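Local coordinates for carbonic anhydrase (Coccomyxa sp. PA, PDB 3UCJ), which probably catalyses the reversible hydration of carbon dioxide to hydrogencarbonate and a proton, as a beta-class enzyme carrying one zinc ion per subunit, at residues Q56-A61 with H184-T189; N73-S76 with C82-C85; A138-G143 with V154-E159; V165-I170 with A214-H219; A173-G178 with K200-M205. All blocks are in the same frame, centred on the assembly; numbering follows the deposited sequence.

Contact 1: Q56-A61 with H184-T189; sequences QLFNMA and HGIVYT
Leu-57 holds CG between its backbone N and its carbonyl carbon (chi1 72°), while Tyr-188 swings its ring away from N (chi1 176°); as a result the two side chains run antiparallel alongside one another. Leu-57 CD2 then lies over one face of the phenol ring, 4.2 Å from the Tyr-188 ring centroid and 22° off the normal, which meets the criterion for a CH-pi contact. Its nearest ring atom is Tyr-188 CE1, at 3.9 Å from Leu-57 CD2. The sister methyl, Leu-57 CD1, sits 3.5 Å above the plane of the Phe-58 ring, over its centre, so one leucine fork serves two rings. Phe-58 in turn presents an edge to the strand: its CZ meets Ile-186 CD1 in the ring plane at 3.7 Å. No hydrogen bond joins the segments. Phe-58 follows helix 54-57, which a Schellman motif ends at Asn-59, with Met-60 N bonded to Ala-55 O. Tyr-188 also packs on zinc ligand His-103, making it a second-shell neighbour of the metal. The contact lays the end of helix 54-57 against strand 182-189, beside strands 97-103 and 194-202, with Trp-19 of the second subunit packed on Leu-57.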
# COMPACT_ATOMS: atom_id res chain seq x y z
N GLN A 56 12.52 -3.35 26.41
CA GLN A 56 13.28 -4.33 27.22
C GLN A 56 14.77 -4.27 26.93
O GLN A 56 15.58 -3.98 27.84
CB GLN A 56 12.78 -5.78 27.01
CG GLN A 56 11.30 -5.93 27.28
CD GLN A 56 10.94 -7.31 27.78
OE1 GLN A 56 11.38 -8.35 27.21
NE2 GLN A 56 10.17 -7.34 28.88
N LEU A 57 15.17 -4.47 25.66
CA LEU A 57 16.61 -4.63 25.42
C LEU A 57 17.43 -3.38 25.68
O LEU A 57 18.66 -3.46 25.94
CB LEU A 57 16.91 -5.21 24.04
CG LEU A 57 16.70 -4.30 22.84
CD1 LEU A 57 18.00 -3.71 22.49
CD2 LEU A 57 16.14 -5.17 21.66
N PHE A 58 16.81 -2.22 25.62
CA PHE A 58 17.51 -1.02 25.97
C PHE A 58 17.21 -0.58 27.41
O PHE A 58 17.62 0.55 27.77
CB PHE A 58 17.18 0.15 25.03
CG PHE A 58 17.76 -0.00 23.64
CD1 PHE A 58 16.92 -0.03 22.51
CD2 PHE A 58 19.14 -0.14 23.47
CE1 PHE A 58 17.47 -0.18 21.23
CE2 PHE A 58 19.69 -0.32 22.17
CZ PHE A 58 18.85 -0.36 21.08
N ASN A 59 16.46 -1.39 28.17
CA ASN A 59 16.03 -0.99 29.54
C ASN A 59 15.38 0.38 29.60
O ASN A 59 15.78 1.25 30.43
CB ASN A 59 17.26 -0.99 30.48
CG ASN A 59 16.89 -1.16 31.98
OD1 ASN A 59 15.85 -1.73 32.35
ND2 ASN A 59 17.79 -0.69 32.84
N MET A 60 14.43 0.60 28.71
CA MET A 60 13.70 1.88 28.63
C MET A 60 12.37 1.80 29.31
O MET A 60 11.73 0.71 29.34
CB MET A 60 13.49 2.28 27.20
CG MET A 60 14.78 2.77 26.63
SD MET A 60 14.57 3.04 24.88
CE MET A 60 15.92 4.14 24.51
N ALA A 61 11.95 2.94 29.87
CA ALA A 61 10.71 2.95 30.61
C ALA A 61 9.63 3.47 29.65
O ALA A 61 9.97 4.01 28.60
CB ALA A 61 10.84 3.87 31.87
N HIS A 184 20.75 5.75 13.03
CA HIS A 184 21.67 4.71 13.51
C HIS A 184 21.41 3.35 12.96
O HIS A 184 20.26 2.83 13.11
CB HIS A 184 21.57 4.66 15.02
CG HIS A 184 21.70 6.02 15.65
ND1 HIS A 184 22.92 6.52 16.09
CD2 HIS A 184 20.80 7.02 15.80
CE1 HIS A 184 22.74 7.74 16.56
NE2 HIS A 184 21.47 8.08 16.39
N GLY A 185 22.42 2.74 12.33
CA GLY A 185 22.29 1.37 11.94
C GLY A 185 22.78 0.43 13.00
O GLY A 185 23.98 0.46 13.33
N ILE A 186 21.91 -0.38 13.60
CA ILE A 186 22.33 -1.31 14.64
C ILE A 186 21.78 -2.71 14.36
O ILE A 186 20.86 -2.91 13.49
CB ILE A 186 21.86 -0.84 16.03
CG1 ILE A 186 20.32 -0.59 16.06
CG2 ILE A 186 22.53 0.43 16.40
CD1 ILE A 186 19.74 -0.44 17.53
N VAL A 187 22.33 -3.69 15.07
CA VAL A 187 21.90 -5.08 14.86
C VAL A 187 21.87 -5.81 16.23
O VAL A 187 22.71 -5.51 17.10
CB VAL A 187 22.83 -5.78 13.82
CG1 VAL A 187 24.29 -5.88 14.37
CG2 VAL A 187 22.26 -7.12 13.50
N TYR A 188 20.89 -6.66 16.46
CA TYR A 188 20.75 -7.38 17.70
C TYR A 188 20.96 -8.88 17.51
O TYR A 188 20.54 -9.45 16.51
CB TYR A 188 19.34 -7.12 18.19
CG TYR A 188 18.89 -7.83 19.41
CD1 TYR A 188 19.28 -7.38 20.68
CD2 TYR A 188 18.06 -8.94 19.33
CE1 TYR A 188 18.85 -7.97 21.81
CE2 TYR A 188 17.61 -9.55 20.47
CZ TYR A 188 18.03 -9.05 21.72
OH TYR A 188 17.60 -9.62 22.85
N THR A 189 21.52 -9.53 18.53
CA THR A 189 21.71 -11.02 18.50
C THR A 189 20.75 -11.70 19.46
O THR A 189 20.88 -11.54 20.67
CB THR A 189 23.17 -11.41 18.81
OG1 THR A 189 24.00 -10.72 17.87
CG2 THR A 189 23.34 -12.93 18.66

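Contact 2: N73-S76 with C82-C85; sequences NLVS and CMSC
Met-83 and Ser-76 make the tight end of this contact. Met-83 CG approaches Ser-76 O to 3.3 Å, and Met-83 CE reaches the same oxygen at 3.5 Å, so the thioether chain curls around a backbone carbonyl without any hydrogen bond. That curl comes from bends at chi2 (-70°) and chi3 (115°), which return the terminal methyl toward the loop. There Met-83 CE also touches Val-75 CG1 at 3.7 Å, the valine and methionine chains lying nearly perpendicular. Val-75 is buried, and its backbone N is bonded to Gln-161 OE1. The segments belong to the connection between strand 65-70 and helix 80-92, the first half of a beta-alpha-beta crossover that leads on to the parallel strand 97-103. Residues 73-76 have no regular structure; they lie against the first turns of the helix, with Val-75 CA and Cys-82 CA 6.4 Å apart. Packing is slacker around Cys-82, whose SG stands 4.1 Å from Val-75 CG2 and also 4.1 Å from Leu-74 O. Leu-74 itself turns its end away from the helix, toward Asn-157 and Gln-161 of helix 146-167. At the partly exposed side, Ser-76 OG accepts from Lys-78 N.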
# COMPACT_ATOMS: atom_id res chain seq x y z
N ASN A 73 12.06 -5.43 9.33
CA ASN A 73 12.53 -4.12 9.60
C ASN A 73 12.77 -3.28 8.36
O ASN A 73 13.79 -2.63 8.16
CB ASN A 73 13.71 -4.08 10.64
CG ASN A 73 14.95 -4.90 10.25
OD1 ASN A 73 15.12 -6.05 10.72
ND2 ASN A 73 15.85 -4.30 9.51
N LEU A 74 11.77 -3.27 7.51
CA LEU A 74 11.91 -2.66 6.21
C LEU A 74 11.30 -1.22 6.24
O LEU A 74 10.32 -1.00 6.90
CB LEU A 74 11.03 -3.43 5.23
CG LEU A 74 11.51 -4.91 5.07
CD1 LEU A 74 10.67 -5.44 3.92
CD2 LEU A 74 12.96 -5.02 4.56
N VAL A 75 11.86 -0.37 5.43
CA VAL A 75 11.41 1.05 5.33
C VAL A 75 11.24 1.37 3.87
O VAL A 75 12.23 1.38 3.08
CB VAL A 75 12.52 1.97 5.95
CG1 VAL A 75 12.16 3.51 5.78
CG2 VAL A 75 12.76 1.59 7.36
N SER A 76 10.00 1.70 3.44
CA SER A 76 9.83 2.11 2.11
C SER A 76 8.99 3.41 2.13
O SER A 76 8.04 3.49 2.90
CB SER A 76 8.91 1.06 1.39
OG SER A 76 8.53 1.57 0.12
N CYS A 82 4.83 2.26 7.97
CA CYS A 82 6.12 2.78 8.48
C CYS A 82 6.27 4.32 8.28
O CYS A 82 6.76 5.06 9.22
CB CYS A 82 7.26 2.13 7.69
SG CYS A 82 8.92 2.54 8.40
N MET A 83 5.83 4.82 7.14
CA MET A 83 6.00 6.30 6.87
C MET A 83 5.20 7.17 7.86
O MET A 83 5.72 8.28 8.25
CB MET A 83 5.65 6.64 5.44
CG MET A 83 6.70 6.08 4.42
SD MET A 83 8.25 7.05 4.62
CE MET A 83 9.36 5.78 5.20
N SER A 84 4.04 6.73 8.34
CA SER A 84 3.25 7.46 9.38
C SER A 84 3.96 7.52 10.73
O SER A 84 4.00 8.54 11.40
CB SER A 84 1.86 6.79 9.56
OG SER A 84 1.19 7.26 8.45
N CYS A 85 4.63 6.44 11.12
CA CYS A 85 5.42 6.43 12.33
C CYS A 85 6.59 7.39 12.17
O CYS A 85 6.91 8.15 13.16
CB CYS A 85 6.05 5.05 12.56
SG CYS A 85 4.83 3.80 13.11

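Contact 3: A138-G143 with V154-E159; sequences AAKLHG and VELNVE
Lys-140 and Leu-156 mark the closest backbone approach, their CA atoms 9.2 Å apart, which is wide enough that only side chains bridge the short helix 138-141 and the long helix 146-167. Leu-156 reaches into the gap and divides its two methyls between two partners. One, Leu-156 CD2, rests on the aliphatic part of the lysine at 3.8 Å from Lys-140 CD. The other, Leu-156 CD1, faces Leu-141 CG at 4.1 Å, and these two leucines meet tip to tip. Lys-140 runs extended to CE, with chi2 178° and chi3 -173°, and bends only at its last torsion; CD therefore lies beside the leucine while the ammonium group turns off from it. Glu-159 OE2 accepts from Arg-213 N, and the arginine side chain close to Lys-140 probably sets a like charge against it. The short helix ends compactly, Ala-138 O accepting from both Leu-141 N (3.2 Å) and His-142 N (2.9 Å). His-142, the next residue, keeps one ring face over Ala-138 CB and meets Phe-222 of the third subunit, which also packs on Leu-141. Leu-156 is backed by Val-133 of helix 128-135, so this corner gathers three helices near a subunit boundary. Lys-140 NZ and Glu-159 OE1 stand 6.7 Å apart, so any attraction between them is at most long-range. With no hydrogen bond or salt bridge across the contact, methyl and methylene packing is what holds the two helices together here.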
# COMPACT_ATOMS: atom_id res chain seq x y z
N ALA A 138 25.27 -9.48 -5.08
CA ALA A 138 25.76 -10.80 -5.43
C ALA A 138 27.19 -11.00 -5.03
O ALA A 138 27.53 -12.02 -4.50
CB ALA A 138 25.59 -11.04 -6.89
N ALA A 139 28.01 -10.01 -5.28
CA ALA A 139 29.44 -10.10 -4.98
C ALA A 139 29.80 -10.26 -3.52
O ALA A 139 30.85 -10.85 -3.20
CB ALA A 139 30.21 -8.94 -5.61
N LYS A 140 28.93 -9.78 -2.59
CA LYS A 140 29.20 -9.96 -1.17
C LYS A 140 28.55 -11.23 -0.61
O LYS A 140 28.87 -11.64 0.53
CB LYS A 140 28.70 -8.77 -0.38
CG LYS A 140 29.21 -7.48 -0.84
CD LYS A 140 28.57 -6.42 0.03
CE LYS A 140 28.89 -5.05 -0.46
NZ LYS A 140 30.21 -4.68 0.09
N LEU A 141 27.62 -11.83 -1.35
CA LEU A 141 26.85 -12.95 -0.84
C LEU A 141 27.23 -14.35 -1.43
O LEU A 141 27.11 -15.43 -0.76
CB LEU A 141 25.32 -12.68 -1.09
CG LEU A 141 24.82 -11.51 -0.16
CD1 LEU A 141 23.41 -11.23 -0.59
CD2 LEU A 141 24.71 -12.01 1.22
N HIS A 142 27.58 -14.32 -2.70
CA HIS A 142 27.83 -15.60 -3.41
C HIS A 142 29.03 -16.31 -2.86
O HIS A 142 29.97 -15.67 -2.37
CB HIS A 142 27.92 -15.40 -4.91
CG HIS A 142 26.59 -15.26 -5.56
ND1 HIS A 142 26.44 -14.96 -6.89
CD2 HIS A 142 25.34 -15.38 -5.05
CE1 HIS A 142 25.15 -14.91 -7.18
NE2 HIS A 142 24.46 -15.16 -6.08
N GLY A 143 28.95 -17.64 -2.84
CA GLY A 143 30.03 -18.41 -2.26
C GLY A 143 30.17 -18.40 -0.76
O GLY A 143 31.14 -18.98 -0.25
N VAL A 154 21.44 -9.92 6.70
CA VAL A 154 20.96 -9.10 7.80
C VAL A 154 21.66 -7.75 7.83
O VAL A 154 21.04 -6.73 7.88
CB VAL A 154 21.10 -9.84 9.14
CG1 VAL A 154 20.88 -8.92 10.27
CG2 VAL A 154 20.12 -10.95 9.21
N GLU A 155 22.97 -7.76 7.76
CA GLU A 155 23.75 -6.56 7.78
C GLU A 155 23.51 -5.64 6.59
O GLU A 155 23.42 -4.46 6.74
CB GLU A 155 25.23 -6.91 7.89
CG GLU A 155 25.59 -7.56 9.18
CD GLU A 155 26.92 -8.29 9.16
OE1 GLU A 155 27.19 -9.03 10.10
OE2 GLU A 155 27.66 -8.14 8.20
N LEU A 156 23.45 -6.21 5.41
CA LEU A 156 23.23 -5.42 4.21
C LEU A 156 21.85 -4.79 4.28
O LEU A 156 21.67 -3.65 3.80
CB LEU A 156 23.30 -6.30 2.95
CG LEU A 156 24.79 -6.64 2.59
CD1 LEU A 156 24.79 -7.80 1.56
CD2 LEU A 156 25.57 -5.41 2.18
N ASN A 157 20.92 -5.55 4.83
CA ASN A 157 19.54 -5.06 4.95
C ASN A 157 19.53 -3.84 5.90
O ASN A 157 18.96 -2.75 5.57
CB ASN A 157 18.61 -6.15 5.41
CG ASN A 157 17.12 -5.68 5.36
OD1 ASN A 157 16.68 -5.13 4.34
ND2 ASN A 157 16.44 -5.81 6.48
N VAL A 158 20.17 -3.98 7.07
CA VAL A 158 20.31 -2.77 7.94
C VAL A 158 20.84 -1.57 7.15
O VAL A 158 20.29 -0.43 7.21
CB VAL A 158 21.19 -3.04 9.21
CG1 VAL A 158 21.39 -1.72 10.02
CG2 VAL A 158 20.51 -4.10 10.09
N GLU A 159 21.99 -1.74 6.46
CA GLU A 159 22.52 -0.61 5.74
C GLU A 159 21.55 -0.01 4.76
O GLU A 159 21.49 1.22 4.60
CB GLU A 159 23.87 -0.95 5.00
CG GLU A 159 24.38 0.39 4.38
CD GLU A 159 25.81 0.41 3.82
OE1 GLU A 159 26.49 -0.66 3.89
OE2 GLU A 159 26.18 1.48 3.27

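Contact 4: V165-I170 with A214-H219; sequences VCASPI and ADLKQH
The His-219 imidazole receives Ala-167 CB obliquely, at 3.7 Å from His-219 CD2, while a water lies in the ring plane at its edge. The contact joins two helices: Ala-167 lies in the C-terminal part of helix 146-167, and His-219 lies in helix 216-220, whose N-cap is Asp-215. The water ties the segments together, donating to Ala-167 O at 2.9 Å and pairing with His-219 NE2 at 2.7 Å. On the other side of the imidazole, ND1 is bonded to Asp-135 of the third subunit. Both ring nitrogens are thus engaged, which should fix the rotation of the imidazole.

Leu-216 supplies the apolar half. With CG anti to its backbone N (chi1 -173°), its two methyls straddle Cys-166 and Ala-167, CD1 at 3.6 Å from Ala-167 CB and CD2 at 3.6 Å from Cys-166 CB. The CA atoms of Ala-167 and Leu-216 are 6.9 Å apart, a close approach made possible by the small alanine side chain. Ser-168 points its CB away from this interface; it is the N-cap of helix 169-176, its OG meeting Val-171 N. That same hydroxyl donates to Val-165 O, in the carbonyl plane and on a lone pair. At the other N-cap, Gln-218 N reaches Asp-215 OD2 over 2.9 Å at an N-H...O angle of 164°, coming from above the carboxylate plane.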
# COMPACT_ATOMS: atom_id res chain seq x y z
N VAL A 165 15.85 5.41 5.33
CA VAL A 165 15.37 6.37 6.36
C VAL A 165 16.05 7.75 6.00
O VAL A 165 15.36 8.80 5.91
CB VAL A 165 15.75 5.91 7.75
CG1 VAL A 165 15.63 7.09 8.86
CG2 VAL A 165 14.89 4.68 8.22
N CYS A 166 17.37 7.77 5.76
CA CYS A 166 18.01 9.02 5.39
C CYS A 166 17.48 9.69 4.12
O CYS A 166 17.39 10.94 4.05
CB CYS A 166 19.55 8.89 5.26
SG CYS A 166 20.29 8.37 6.80
N ALA A 167 17.10 8.89 3.12
CA ALA A 167 16.56 9.39 1.88
C ALA A 167 15.05 9.67 1.90
O ALA A 167 14.50 10.16 0.91
CB ALA A 167 16.81 8.33 0.77
N SER A 168 14.41 9.39 3.00
CA SER A 168 12.99 9.55 3.08
C SER A 168 12.60 11.01 2.98
O SER A 168 13.37 11.87 3.46
CB SER A 168 12.39 9.00 4.33
OG SER A 168 12.81 9.65 5.59
N PRO A 169 11.43 11.28 2.40
CA PRO A 169 11.05 12.71 2.30
C PRO A 169 10.96 13.35 3.66
O PRO A 169 11.28 14.55 3.78
CB PRO A 169 9.67 12.67 1.59
CG PRO A 169 9.73 11.39 0.74
CD PRO A 169 10.51 10.41 1.64
N ILE A 170 10.57 12.61 4.67
CA ILE A 170 10.35 13.10 6.01
C ILE A 170 11.72 13.53 6.57
O ILE A 170 11.84 14.64 7.09
CB ILE A 170 9.79 11.99 6.97
CG1 ILE A 170 8.36 11.46 6.52
CG2 ILE A 170 9.83 12.48 8.44
CD1 ILE A 170 7.44 12.46 6.01
N ALA A 214 26.21 3.42 -0.55
CA ALA A 214 25.42 4.09 -1.57
C ALA A 214 25.51 5.63 -1.44
O ALA A 214 25.68 6.14 -0.35
CB ALA A 214 23.96 3.62 -1.52
N ASP A 215 25.40 6.33 -2.56
CA ASP A 215 25.62 7.77 -2.64
C ASP A 215 24.32 8.56 -2.43
O ASP A 215 23.52 8.78 -3.39
CB ASP A 215 26.24 8.08 -4.02
CG ASP A 215 26.71 9.56 -4.19
OD1 ASP A 215 27.45 9.77 -5.22
OD2 ASP A 215 26.33 10.50 -3.45
N LEU A 216 24.11 8.98 -1.19
CA LEU A 216 22.90 9.74 -0.84
C LEU A 216 22.86 11.07 -1.55
O LEU A 216 21.79 11.55 -1.97
CB LEU A 216 22.75 9.90 0.68
CG LEU A 216 21.45 10.52 1.26
CD1 LEU A 216 20.15 9.74 0.72
CD2 LEU A 216 21.46 10.60 2.79
N LYS A 217 24.03 11.75 -1.61
CA LYS A 217 24.04 13.02 -2.33
C LYS A 217 23.56 12.94 -3.81
O LYS A 217 22.74 13.78 -4.28
CB LYS A 217 25.46 13.73 -2.23
CG LYS A 217 25.50 15.03 -3.06
CD LYS A 217 26.84 15.80 -2.85
CE LYS A 217 26.99 16.97 -3.87
NZ LYS A 217 28.39 17.57 -3.66
N GLN A 218 24.08 11.97 -4.56
CA GLN A 218 23.70 11.84 -5.97
C GLN A 218 22.19 11.46 -6.02
O GLN A 218 21.47 11.86 -6.92
CB GLN A 218 24.50 10.72 -6.65
CG GLN A 218 24.18 10.57 -8.11
CD GLN A 218 25.05 9.55 -8.76
OE1 GLN A 218 26.14 9.87 -9.23
NE2 GLN A 218 24.63 8.31 -8.74
N HIS A 219 21.74 10.68 -5.02
CA HIS A 219 20.27 10.28 -5.00
C HIS A 219 19.40 11.51 -4.85
O HIS A 219 18.33 11.65 -5.50
CB HIS A 219 20.03 9.31 -3.87
CG HIS A 219 18.57 9.02 -3.65
ND1 HIS A 219 17.87 8.14 -4.45
CD2 HIS A 219 17.69 9.44 -2.70
CE1 HIS A 219 16.62 8.02 -4.00
NE2 HIS A 219 16.47 8.81 -2.95
O HOH W 1 14.11 8.75 -1.58

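Contact 5: A173-G178 with K200-M205; sequences AAWARG and KPITGM
Trp-175 O accepts from Gly-178 N at 3.0 Å, the shortest sound polar bond within these segments and part of the Schellman motif that ends helix 169-176, from which the indole projects toward residues 202-205. CG lies anti to the carbonyl carbon (chi1 -71°), which carries the ring out over the backbone of the opposing turn. Gly-204 lies flat against it: Gly-204 CA is 3.5 Å from the centroid of the Trp-175 six-membered ring and only 6° off the normal, a CH-pi contact by its geometry. Thr-203 O stands 3.6 Å from Trp-175 NE1 but is not hydrogen-bonded to it; the indole N-H is bonded to Leu-181 O.

Around the ring, Ile-202 CG2 approaches Trp-175 CH2 at 3.8 Å, its chain crossing the indole at a slant. Met-205 makes a Met-aromatic contact at the edge, its SD 5.3 Å from the centroid of the six-membered ring and 76° off the normal. The backbones come close here, the CA atoms of Trp-175 and Gly-204 being 6.6 Å apart. Ala-7 of the second subunit packs on Thr-203. Gly-204 is also the N-cap residue of helix 205-211. Across from it, the Schellman motif of helix 169-176 is completed by Gly-178 at positive phi and by Gln-179 N bonded to Ala-174 O.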
# COMPACT_ATOMS: atom_id res chain seq x y z
N ALA A 173 13.28 16.42 4.55
CA ALA A 173 12.64 17.70 4.84
C ALA A 173 13.13 18.24 6.21
O ALA A 173 13.35 19.46 6.30
CB ALA A 173 11.09 17.60 4.73
N ALA A 174 13.33 17.39 7.21
CA ALA A 174 13.68 17.76 8.54
C ALA A 174 15.12 18.31 8.53
O ALA A 174 15.40 19.40 9.12
CB ALA A 174 13.61 16.63 9.47
N TRP A 175 16.01 17.58 7.88
CA TRP A 175 17.37 18.11 7.66
C TRP A 175 17.35 19.46 6.92
O TRP A 175 18.08 20.37 7.29
CB TRP A 175 18.27 17.09 6.96
CG TRP A 175 18.67 15.90 7.83
CD1 TRP A 175 18.57 15.78 9.17
CD2 TRP A 175 19.32 14.68 7.36
NE1 TRP A 175 19.09 14.59 9.58
CE2 TRP A 175 19.56 13.90 8.49
CE3 TRP A 175 19.74 14.23 6.09
CZ2 TRP A 175 20.16 12.63 8.40
CZ3 TRP A 175 20.38 13.01 6.01
CH2 TRP A 175 20.59 12.23 7.15
N ALA A 176 16.53 19.62 5.88
CA ALA A 176 16.52 20.87 5.13
C ALA A 176 16.08 22.06 5.97
O ALA A 176 16.39 23.20 5.57
CB ALA A 176 15.67 20.79 3.86
N ARG A 177 15.32 21.82 7.05
CA ARG A 177 14.86 22.93 7.91
C ARG A 177 15.74 23.07 9.15
O ARG A 177 15.41 23.81 10.08
CB ARG A 177 13.33 22.82 8.23
CG ARG A 177 12.94 21.70 9.24
CD ARG A 177 11.39 21.53 9.39
NE ARG A 177 11.08 20.35 10.21
CZ ARG A 177 10.54 19.19 9.72
NH1 ARG A 177 10.20 19.06 8.44
NH2 ARG A 177 10.33 18.18 10.55
N GLY A 178 16.83 22.31 9.18
CA GLY A 178 17.78 22.35 10.26
C GLY A 178 17.36 21.70 11.54
O GLY A 178 17.88 22.02 12.61
N LYS A 200 27.98 4.21 12.18
CA LYS A 200 28.11 5.21 13.22
C LYS A 200 26.99 6.23 12.98
O LYS A 200 26.31 6.16 11.92
CB LYS A 200 29.52 5.87 13.19
CG LYS A 200 30.50 5.15 14.12
CD LYS A 200 31.16 3.99 13.41
CE LYS A 200 32.45 4.41 12.57
NZ LYS A 200 33.74 3.83 13.18
N PRO A 201 26.76 7.16 13.92
CA PRO A 201 25.64 8.07 13.75
C PRO A 201 25.73 8.90 12.48
O PRO A 201 26.85 9.35 12.10
CB PRO A 201 25.75 8.97 14.99
CG PRO A 201 26.35 8.07 16.04
CD PRO A 201 27.37 7.29 15.28
N ILE A 202 24.57 9.14 11.81
CA ILE A 202 24.46 9.95 10.62
C ILE A 202 23.56 11.09 11.01
O ILE A 202 22.38 10.86 11.37
CB ILE A 202 23.82 9.18 9.40
CG1 ILE A 202 24.80 8.07 8.95
CG2 ILE A 202 23.58 10.15 8.22
CD1 ILE A 202 24.27 6.93 8.14
N THR A 203 24.12 12.32 11.04
CA THR A 203 23.37 13.44 11.57
C THR A 203 23.03 14.33 10.45
O THR A 203 22.41 15.35 10.66
CB THR A 203 24.21 14.32 12.62
OG1 THR A 203 25.36 14.78 11.92
CG2 THR A 203 24.60 13.53 13.83
N GLY A 204 23.42 13.99 9.23
CA GLY A 204 23.07 14.81 8.08
C GLY A 204 23.79 14.33 6.84
O GLY A 204 24.43 13.28 6.89
N MET A 205 23.68 15.08 5.76
CA MET A 205 24.20 14.68 4.47
C MET A 205 25.73 14.49 4.53
O MET A 205 26.24 13.49 4.06
CB MET A 205 23.87 15.70 3.39
CG MET A 205 22.35 15.84 3.10
SD MET A 205 21.76 14.23 2.33
CE MET A 205 22.42 14.43 0.75

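How the contacts relate
From the N terminus, residues 56-61 open the long loop that contact 1 closes at 184-189. Inside it, contact 2 closes a short loop at 82-85, and contact 3 closes a second one at 154-159, in series. Contacts 4 and 5 open at 165-170 and 173-178, before contact 1 closes, so both cross it; contact 5 then closes at 200-205, nested within contact 4, which ends at 214-219. Helix 146-167 serves contacts 3 and 4, and Val-158 packs against strand 182-189 of contact 1. Contact 2 meets contact 4 through Val-75 and Val-165. The closest pair, contacts 4 and 5, have centres about 10 Å apart, joined through Met-205 and Cys-166.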